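Local structure of cytoplasmic export protein 1 (Saccharomyces cerevisiae, 3VWA) at residues Pro39-Lys44 with Glu89-Phe94; Phe94-Leu99 with Lys196-Pro201; Asn105-Glu110 with Arg236-Ile241. The protein binds tRNA as a component of the nuclear tRNA export machinery and may deliver aminoacylated tRNAs to the translation machinery at the nuclear pore complex. One frame throughout, in Å; residues are numbered along the deposited sequence.

Interaction 1: Pro39-Lys44 with Glu89-Phe94; sequences PVTVFK and ERVVPF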
loop_
_atom_site.group_PDB
_atom_site.type_symbol
_atom_site.label_atom_id
_atom_site.label_comp_id
_atom_site.label_asym_id
_atom_site.label_seq_id
_atom_site.Cartn_x
_atom_site.Cartn_y
_atom_site.Cartn_z
ATOM N N PRO A 39 -13.066 -3.627 13.882
ATOM C CA PRO A 39 -12.896 -2.165 13.982
ATOM C C PRO A 39 -14.187 -1.407 13.731
ATOM O O PRO A 39 -14.868 -1.665 12.764
ATOM C CB PRO A 39 -11.912 -1.850 12.846
ATOM C CG PRO A 39 -11.138 -3.122 12.656
ATOM C CD PRO A 39 -12.198 -4.186 12.823
ATOM N N VAL A 40 -14.525 -0.472 14.610
ATOM C CA VAL A 40 -15.772 0.269 14.471
ATOM C C VAL A 40 -15.508 1.727 14.756
ATOM O O VAL A 40 -14.463 2.108 15.255
ATOM C CB VAL A 40 -16.840 -0.229 15.483
ATOM C CG1 VAL A 40 -17.159 -1.718 15.287
ATOM C CG2 VAL A 40 -16.372 0.026 16.927
ATOM N N THR A 41 -16.477 2.554 14.447
ATOM C CA THR A 41 -16.383 3.957 14.823
ATOM C C THR A 41 -17.557 4.227 15.715
ATOM O O THR A 41 -18.677 3.863 15.394
ATOM C CB THR A 41 -16.463 4.871 13.584
ATOM O OG1 THR A 41 -15.218 4.751 12.917
ATOM C CG2 THR A 41 -16.669 6.348 13.969
ATOM N N VAL A 42 -17.282 4.885 16.828
ATOM C CA VAL A 42 -18.256 5.218 17.829
ATOM C C VAL A 42 -18.496 6.744 17.827
ATOM O O VAL A 42 -17.573 7.561 18.078
ATOM C CB VAL A 42 -17.732 4.737 19.212
ATOM C CG1 VAL A 42 -18.596 5.300 20.330
ATOM C CG2 VAL A 42 -17.625 3.194 19.265
ATOM N N PHE A 43 -19.727 7.137 17.519
ATOM C CA PHE A 43 -20.117 8.532 17.620
ATOM C C PHE A 43 -20.802 8.773 18.978
ATOM O O PHE A 43 -21.846 8.166 19.317
ATOM C CB PHE A 43 -21.060 8.932 16.489
ATOM C CG PHE A 43 -20.402 8.989 15.143
ATOM C CD1 PHE A 43 -19.751 10.170 14.702
ATOM C CD2 PHE A 43 -20.484 7.894 14.266
ATOM C CE1 PHE A 43 -19.187 10.201 13.411
ATOM C CE2 PHE A 43 -19.902 7.951 13.012
ATOM C CZ PHE A 43 -19.272 9.104 12.588
ATOM N N LYS A 44 -20.184 9.648 19.757
ATOM C CA LYS A 44 -20.654 9.941 21.087
ATOM C C LYS A 44 -21.299 11.317 21.046
ATOM O O LYS A 44 -20.643 12.294 20.677
ATOM C CB LYS A 44 -19.474 9.932 22.059
ATOM C CG LYS A 44 -19.806 10.464 23.445
ATOM C CD LYS A 44 -18.818 9.906 24.454
ATOM C CE LYS A 44 -19.524 9.660 25.771
ATOM N NZ LYS A 44 -20.087 10.915 26.304
ATOM N N GLU A 89 -19.723 0.949 11.105
ATOM C CA GLU A 89 -18.461 0.417 10.542
ATOM C C GLU A 89 -17.342 1.496 10.687
ATOM O O GLU A 89 -17.594 2.679 10.823
ATOM C CB GLU A 89 -18.587 -0.053 9.079
ATOM C CG GLU A 89 -19.913 -0.684 8.667
ATOM C CD GLU A 89 -19.773 -2.040 7.938
ATOM O OE1 GLU A 89 -19.771 -2.106 6.678
ATOM O OE2 GLU A 89 -19.684 -3.070 8.643
ATOM N N ARG A 90 -16.105 1.058 10.724
ATOM C CA ARG A 90 -15.036 1.987 10.873
ATOM C C ARG A 90 -15.099 2.950 9.690
ATOM O O ARG A 90 -15.052 2.534 8.528
ATOM C CB ARG A 90 -13.702 1.265 10.861
ATOM C CG ARG A 90 -12.528 2.207 11.111
ATOM C CD ARG A 90 -12.633 2.950 12.446
ATOM N NE ARG A 90 -12.253 2.125 13.596
ATOM C CZ ARG A 90 -10.995 1.860 13.946
ATOM N NH1 ARG A 90 -10.752 1.081 15.002
ATOM N NH2 ARG A 90 -9.970 2.366 13.237
ATOM N N VAL A 91 -15.230 4.221 9.998
ATOM C CA VAL A 91 -15.134 5.251 8.992
ATOM C C VAL A 91 -14.029 6.243 9.361
ATOM O O VAL A 91 -13.558 6.263 10.508
ATOM C CB VAL A 91 -16.444 6.015 8.804
ATOM C CG1 VAL A 91 -17.452 5.168 8.052
ATOM C CG2 VAL A 91 -16.975 6.541 10.156
ATOM N N VAL A 92 -13.657 7.055 8.370
ATOM C CA VAL A 92 -12.602 8.065 8.452
ATOM C C VAL A 92 -13.245 9.381 8.030
ATOM O O VAL A 92 -13.940 9.448 7.011
ATOM C CB VAL A 92 -11.369 7.693 7.571
ATOM C CG1 VAL A 92 -10.348 8.836 7.519
ATOM C CG2 VAL A 92 -10.666 6.482 8.176
ATOM N N PRO A 93 -13.122 10.416 8.853
ATOM C CA PRO A 93 -13.715 11.663 8.366
ATOM C C PRO A 93 -12.911 12.244 7.190
ATOM O O PRO A 93 -11.718 12.148 7.167
ATOM C CB PRO A 93 -13.667 12.585 9.576
ATOM C CG PRO A 93 -12.563 12.041 10.441
ATOM C CD PRO A 93 -12.421 10.568 10.136
ATOM N N PHE A 94 -13.588 12.781 6.206
ATOM C CA PHE A 94 -12.950 13.316 5.050
ATOM C C PHE A 94 -11.825 14.268 5.452
ATOM O O PHE A 94 -12.028 15.139 6.286
ATOM C CB PHE A 94 -14.000 14.010 4.207
ATOM C CG PHE A 94 -13.509 14.395 2.872
ATOM C CD1 PHE A 94 -13.752 13.590 1.783
ATOM C CD2 PHE A 94 -12.813 15.596 2.694
ATOM C CE1 PHE A 94 -13.292 13.961 0.527
ATOM C CE2 PHE A 94 -12.393 15.965 1.463
ATOM C CZ PHE A 94 -12.616 15.135 0.373
HETATM O O HOH W 1 -16.235 -1.964 10.359
#

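Interaction 2: Phe94-Leu99 with Lys196-Pro201; sequences FPWDNL and KSLMAP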
loop_
_atom_site.group_PDB
_atom_site.type_symbol
_atom_site.label_atom_id
_atom_site.label_comp_id
_atom_site.label_asym_id
_atom_site.label_seq_id
_atom_site.Cartn_x
_atom_site.Cartn_y
_atom_site.Cartn_z
ATOM N N PHE A 94 -13.588 12.781 6.206
ATOM C CA PHE A 94 -12.950 13.316 5.050
ATOM C C PHE A 94 -11.825 14.268 5.452
ATOM O O PHE A 94 -12.028 15.139 6.286
ATOM C CB PHE A 94 -14.000 14.010 4.207
ATOM C CG PHE A 94 -13.509 14.395 2.872
ATOM C CD1 PHE A 94 -13.752 13.590 1.783
ATOM C CD2 PHE A 94 -12.813 15.596 2.694
ATOM C CE1 PHE A 94 -13.292 13.961 0.527
ATOM C CE2 PHE A 94 -12.393 15.965 1.463
ATOM C CZ PHE A 94 -12.616 15.135 0.373
ATOM N N PRO A 95 -10.624 14.068 4.890
ATOM C CA PRO A 95 -9.441 14.903 5.235
ATOM C C PRO A 95 -9.464 16.218 4.487
ATOM O O PRO A 95 -8.840 16.375 3.422
ATOM C CB PRO A 95 -8.254 14.031 4.827
ATOM C CG PRO A 95 -8.794 13.098 3.802
ATOM C CD PRO A 95 -10.253 12.882 4.112
ATOM N N TRP A 96 -10.233 17.147 5.017
ATOM C CA TRP A 96 -10.320 18.486 4.390
ATOM C C TRP A 96 -8.991 19.162 4.403
ATOM O O TRP A 96 -8.643 19.822 3.443
ATOM C CB TRP A 96 -11.382 19.340 5.055
ATOM C CG TRP A 96 -12.767 18.830 4.789
ATOM C CD1 TRP A 96 -13.578 18.076 5.642
ATOM C CD2 TRP A 96 -13.569 19.011 3.558
ATOM N NE1 TRP A 96 -14.800 17.803 5.042
ATOM C CE2 TRP A 96 -14.848 18.315 3.792
ATOM C CE3 TRP A 96 -13.358 19.646 2.332
ATOM C CZ2 TRP A 96 -15.840 18.277 2.839
ATOM C CZ3 TRP A 96 -14.365 19.592 1.377
ATOM C CH2 TRP A 96 -15.579 18.930 1.621
ATOM N N ASP A 97 -8.218 18.963 5.476
ATOM C CA ASP A 97 -6.832 19.476 5.565
ATOM C C ASP A 97 -5.932 18.930 4.471
ATOM O O ASP A 97 -4.760 19.316 4.388
ATOM C CB ASP A 97 -6.187 19.160 6.927
ATOM C CG ASP A 97 -7.041 19.611 8.101
ATOM O OD1 ASP A 97 -6.824 19.092 9.231
ATOM O OD2 ASP A 97 -7.932 20.478 7.905
ATOM N N ASN A 98 -6.458 18.033 3.640
ATOM C CA ASN A 98 -5.635 17.459 2.586
ATOM C C ASN A 98 -6.326 17.583 1.252
ATOM O O ASN A 98 -5.918 16.995 0.240
ATOM C CB ASN A 98 -5.238 16.016 2.914
ATOM C CG ASN A 98 -4.185 15.475 1.969
ATOM O OD1 ASN A 98 -3.240 16.196 1.617
ATOM N ND2 ASN A 98 -4.349 14.204 1.516
ATOM N N LEU A 99 -7.385 18.374 1.235
ATOM C CA LEU A 99 -8.178 18.508 0.039
ATOM C C LEU A 99 -7.242 18.965 -1.080
ATOM O O LEU A 99 -7.440 18.646 -2.243
ATOM C CB LEU A 99 -9.264 19.537 0.270
ATOM C CG LEU A 99 -10.116 19.910 -0.933
ATOM C CD1 LEU A 99 -10.949 18.720 -1.427
ATOM C CD2 LEU A 99 -11.036 21.003 -0.482
ATOM N N LYS A 196 -19.112 22.841 -4.145
ATOM C CA LYS A 196 -18.248 24.023 -4.296
ATOM C C LYS A 196 -17.087 23.944 -3.338
ATOM O O LYS A 196 -15.983 24.355 -3.704
ATOM C CB LYS A 196 -19.034 25.323 -4.102
ATOM C CG LYS A 196 -19.871 25.649 -5.349
ATOM C CD LYS A 196 -20.434 27.051 -5.336
ATOM C CE LYS A 196 -21.647 27.123 -4.442
ATOM N NZ LYS A 196 -22.236 28.483 -4.343
ATOM N N SER A 197 -17.314 23.397 -2.135
ATOM C CA SER A 197 -16.211 23.270 -1.169
ATOM C C SER A 197 -15.212 22.190 -1.605
ATOM O O SER A 197 -14.031 22.297 -1.313
ATOM C CB SER A 197 -16.698 22.962 0.254
ATOM O OG SER A 197 -17.872 23.681 0.569
ATOM N N LEU A 198 -15.697 21.155 -2.291
ATOM C CA LEU A 198 -14.840 20.081 -2.794
ATOM C C LEU A 198 -13.959 20.526 -3.945
ATOM O O LEU A 198 -12.818 20.076 -4.055
ATOM C CB LEU A 198 -15.692 18.883 -3.250
ATOM C CG LEU A 198 -16.207 18.050 -2.056
ATOM C CD1 LEU A 198 -17.392 17.148 -2.358
ATOM C CD2 LEU A 198 -15.068 17.234 -1.441
HETATM N N MSE A 199 -14.489 21.420 -4.791
HETATM C CA MSE A 199 -13.888 21.747 -6.078
HETATM C C MSE A 199 -13.864 23.247 -6.203
HETATM O O MSE A 199 -14.920 23.848 -6.426
HETATM C CB MSE A 199 -14.871 21.243 -7.139
HETATM C CG MSE A 199 -14.307 20.382 -8.259
HETATM SE SE MSE A 199 -15.705 19.109 -8.900
HETATM C CE MSE A 199 -14.409 17.742 -9.423
ATOM N N ALA A 200 -12.688 23.872 -6.046
ATOM C CA ALA A 200 -12.516 25.332 -6.273
ATOM C C ALA A 200 -12.911 25.779 -7.716
ATOM O O ALA A 200 -12.725 25.013 -8.674
ATOM C CB ALA A 200 -11.085 25.762 -5.928
ATOM N N PRO A 201 -13.469 27.008 -7.877
ATOM C CA PRO A 201 -14.015 27.478 -9.182
ATOM C C PRO A 201 -13.113 27.344 -10.421
ATOM O O PRO A 201 -13.632 27.340 -11.543
ATOM C CB PRO A 201 -14.353 28.952 -8.915
ATOM C CG PRO A 201 -14.668 28.988 -7.453
ATOM C CD PRO A 201 -13.717 28.003 -6.809
#

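Interaction 3: Asn105-Glu110 with Arg236-Ile241; sequences NKFGVE and RSNPLI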
loop_
_atom_site.group_PDB
_atom_site.type_symbol
_atom_site.label_atom_id
_atom_site.label_comp_id
_atom_site.label_asym_id
_atom_site.label_seq_id
_atom_site.Cartn_x
_atom_site.Cartn_y
_atom_site.Cartn_z
ATOM N N ASN A 105 -6.257 15.038 -8.230
ATOM C CA ASN A 105 -6.855 13.995 -9.084
ATOM C C ASN A 105 -8.333 14.304 -9.245
ATOM O O ASN A 105 -9.196 13.852 -8.443
ATOM C CB ASN A 105 -6.648 12.597 -8.478
ATOM C CG ASN A 105 -7.254 11.476 -9.343
ATOM O OD1 ASN A 105 -8.138 11.725 -10.119
ATOM N ND2 ASN A 105 -6.745 10.254 -9.212
ATOM N N LYS A 106 -8.649 15.091 -10.273
ATOM C CA LYS A 106 -10.031 15.513 -10.453
ATOM C C LYS A 106 -10.971 14.303 -10.623
ATOM O O LYS A 106 -12.116 14.375 -10.240
ATOM C CB LYS A 106 -10.163 16.500 -11.642
ATOM C CG LYS A 106 -10.321 15.873 -13.026
ATOM C CD LYS A 106 -10.176 16.975 -14.069
ATOM C CE LYS A 106 -10.617 16.521 -15.436
ATOM N NZ LYS A 106 -12.117 16.501 -15.472
ATOM N N PHE A 107 -10.477 13.213 -11.211
ATOM C CA PHE A 107 -11.326 12.040 -11.443
ATOM C C PHE A 107 -11.729 11.454 -10.089
ATOM O O PHE A 107 -12.863 11.015 -9.930
ATOM C CB PHE A 107 -10.620 10.954 -12.302
ATOM C CG PHE A 107 -10.295 11.419 -13.703
ATOM C CD1 PHE A 107 -11.284 11.956 -14.543
ATOM C CD2 PHE A 107 -8.995 11.331 -14.183
ATOM C CE1 PHE A 107 -10.974 12.376 -15.833
ATOM C CE2 PHE A 107 -8.674 11.767 -15.468
ATOM C CZ PHE A 107 -9.656 12.276 -16.299
ATOM N N GLY A 108 -10.796 11.502 -9.132
ATOM C CA GLY A 108 -11.052 11.125 -7.732
ATOM C C GLY A 108 -12.226 11.854 -7.120
ATOM O O GLY A 108 -13.179 11.226 -6.586
ATOM N N VAL A 109 -12.141 13.200 -7.165
ATOM C CA VAL A 109 -13.088 14.087 -6.500
ATOM C C VAL A 109 -14.455 13.837 -7.168
ATOM O O VAL A 109 -15.476 13.749 -6.499
ATOM C CB VAL A 109 -12.651 15.604 -6.673
ATOM C CG1 VAL A 109 -13.690 16.593 -6.104
ATOM C CG2 VAL A 109 -11.283 15.884 -6.060
ATOM N N GLU A 110 -14.460 13.708 -8.486
ATOM C CA GLU A 110 -15.670 13.490 -9.232
ATOM C C GLU A 110 -16.282 12.108 -8.895
ATOM O O GLU A 110 -17.484 11.973 -8.794
ATOM C CB GLU A 110 -15.409 13.583 -10.763
ATOM C CG GLU A 110 -15.223 14.995 -11.341
ATOM C CD GLU A 110 -14.564 14.987 -12.721
ATOM O OE1 GLU A 110 -14.850 14.055 -13.527
ATOM O OE2 GLU A 110 -13.765 15.911 -12.997
ATOM N N ARG A 236 -18.774 11.268 -18.430
ATOM C CA ARG A 236 -18.674 10.095 -19.294
ATOM C C ARG A 236 -17.222 9.833 -19.633
ATOM O O ARG A 236 -16.865 8.727 -19.989
ATOM C CB ARG A 236 -19.458 10.321 -20.603
ATOM C CG ARG A 236 -20.988 10.336 -20.484
ATOM C CD ARG A 236 -21.616 10.349 -21.888
ATOM N NE ARG A 236 -23.086 10.236 -21.930
ATOM C CZ ARG A 236 -23.895 11.130 -22.515
ATOM N NH1 ARG A 236 -25.217 10.961 -22.513
ATOM N NH2 ARG A 236 -23.382 12.206 -23.109
ATOM N N SER A 237 -16.406 10.885 -19.572
ATOM C CA SER A 237 -14.939 10.817 -19.714
ATOM C C SER A 237 -14.234 10.203 -18.483
ATOM O O SER A 237 -13.118 9.684 -18.617
ATOM C CB SER A 237 -14.340 12.235 -19.911
ATOM O OG SER A 237 -14.623 12.713 -21.225
ATOM N N ASN A 238 -14.871 10.268 -17.306
ATOM C CA ASN A 238 -14.192 9.882 -16.101
ATOM C C ASN A 238 -14.019 8.363 -16.102
ATOM O O ASN A 238 -14.990 7.629 -15.984
ATOM C CB ASN A 238 -14.986 10.365 -14.905
ATOM C CG ASN A 238 -14.243 10.162 -13.612
ATOM O OD1 ASN A 238 -13.576 9.160 -13.418
ATOM N ND2 ASN A 238 -14.349 11.124 -12.731
ATOM N N PRO A 239 -12.778 7.888 -16.279
ATOM C CA PRO A 239 -12.482 6.477 -16.321
ATOM C C PRO A 239 -12.619 5.824 -14.932
ATOM O O PRO A 239 -12.760 4.616 -14.844
ATOM C CB PRO A 239 -11.013 6.430 -16.767
ATOM C CG PRO A 239 -10.442 7.763 -16.362
ATOM C CD PRO A 239 -11.566 8.734 -16.389
ATOM N N LEU A 240 -12.546 6.599 -13.865
ATOM C CA LEU A 240 -12.718 6.005 -12.545
ATOM C C LEU A 240 -14.217 5.781 -12.275
ATOM O O LEU A 240 -14.577 4.822 -11.677
ATOM C CB LEU A 240 -12.087 6.873 -11.458
ATOM C CG LEU A 240 -10.556 6.875 -11.450
ATOM C CD1 LEU A 240 -10.029 7.612 -10.228
ATOM C CD2 LEU A 240 -9.958 5.464 -11.514
ATOM N N ILE A 241 -15.086 6.642 -12.777
ATOM C CA ILE A 241 -16.504 6.428 -12.571
ATOM C C ILE A 241 -16.941 5.073 -13.177
ATOM O O ILE A 241 -17.605 4.256 -12.509
ATOM C CB ILE A 241 -17.323 7.602 -13.126
ATOM C CG1 ILE A 241 -17.119 8.807 -12.211
ATOM C CG2 ILE A 241 -18.808 7.235 -13.196
ATOM C CD1 ILE A 241 -17.960 10.004 -12.577
#

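Interaction 1: Pro39-Lys44 with Glu89-Phe94
R90 and T41 carry this contact, each using a polar side-chain atom on the backbone of the other segment. The arginine leaves its backbone with CG anti to N (chi1 -176°) and then bends at chi2 and chi3, which brings NE to V40 O for a hydrogen bond of 2.8 Å. The bond is moderately bent (145° at the hydrogen), and NE approaches from above the carbonyl plane. P39 CB lies over one face of the guanidinium, 3.8 Å from R90 NH1, so one carbon of the proline ring covers part of the flat cation, toward its rim. T41 crosses R90 at about a right angle, and its OG1 accepts a nearly straight bond (163°) from V91 N at 3.0 Å. Threonine suits the place because its other branch is apolar: T41 CG2 sits 3.8 Å from V91 CG2, and F43 CZ reaches the same methyl at 4.2 Å. In the kinase-like domain, strand 39-45 here meets the linker leaving strand 85-89, which probably corresponds to the hinge between the lobes of protein kinases. An alanine in place of R90 would remove the bond to V40 O and the group against P39, and would probably loosen the linker. Further out, one water donates to P39 O and accepts from R90 N. R90 NH1 bonds to G31 O, and the F43 ring is stacked with F147 and edge-to-face with F137.

Interaction 2: Phe94-Leu99 with Lys196-Pro201
One methyl of L198, CD2, meets both aromatic rings of the loop 94-99. It lies 3.5 Å from W96 CH2, at the far end of the indole, and 3.7 Å from F94 CZ, the tip of the phenyl ring. L198 crosses the tryptophan at about a right angle and F94 more obliquely. The two rings also meet each other: F94 CD2 stands above the centre of the W96 ring system, their planes about 50° apart. F94 reaches this place with CG anti to its backbone N (chi1 -170°), whereas W96 has CG anti to its carbonyl carbon. A large indole fits here because it covers apolar surface while its one polar atom is satisfied, NE1 being bonded to K133 O. Next to the rings, L99 sets its two methyls against the last turn of helix 186-198. L99 CD2 lies 3.4 Å from S197 O, and L99 CD1 is 3.5 Å from L198 O. S197 O also sits at the indole edge, near its plane, 3.8 Å from W96 CZ3. S197 OG bonds to L193 O within its own helix. The contact across the segments is van der Waals packing. It joins the end of helix 186-198, which probably corresponds to helix F of protein kinases, to the turn between strand 92-93 and helix 99-102; L198 also packs on I113 of helix 106-122, and F94 on V136 of strand 136-138.

Interaction 3: Asn105-Glu110 with Arg236-Ile241
The F107 ring carries P239 on one face: P239 CD stands 3.8 Å from the ring centroid and 14° off the ring normal, a CH-pi contact. The N238 amide lies beside the same ring, steeply inclined to it, with N238 CG 3.6 Å from F107 CD1. At the edge of this amide, N238 ND2 gives a nearly straight bond (177°) to F107 O at 3.2 Å, in the amide plane and on a lone pair of the carbonyl. A second, more bent bond runs from N238 ND2 to E110 OE1 at 3.1 Å, the nitrogen coming from above the carboxylate plane. N238 OD1 serves its own segment as an N-cap, accepting from I241 N at 3.0 Å and weakly from L240 N. Asparagine suits the place, capping helix 239-248 while donating to helix 106-122, and P239 has no N-H to satisfy. N105 caps helix 106-122, its OD1 accepting from G108 N at 2.8 Å, while ND2 bonds to I275 O and R277 O. L240 CD1 fills in against F107 CB at 4.0 Å. The contact joins the first turn of helix 106-122 to the break between helices 233-237 and 239-248, in the helical part of the kinase-like domain. With ND2 and OD1 both engaged, the rotation of the buried N238 amide is well defined. E110, which also forms a salt bridge through OE2 with K106 NZ, is likely to remain ionised.

How the interactions relate
All three contacts belong to the N-terminal kinase-like part of the chain, ahead of the two HEAT repeats (381-419 and 494-530). Interaction 1 comes first and lies where the chain leaves strand 85-89 of the small-lobe sheet for the sheet containing strand 92-93; F94 ends its second segment and opens interaction 2, whose centre is about 20 Å away. Interactions 2 and 3 alternate along the sequence, 94-99, 105-110, 196-201, 236-241, with centres about 15 Å apart. They touch where the selenomethionine M199, just past helix 186-198, packs on V109 and E110 of helix 106-122. Centres of interactions 1 and 3 are about 26 Å apart. Together they trace a path from the small lobe through the linker into the helical lobe.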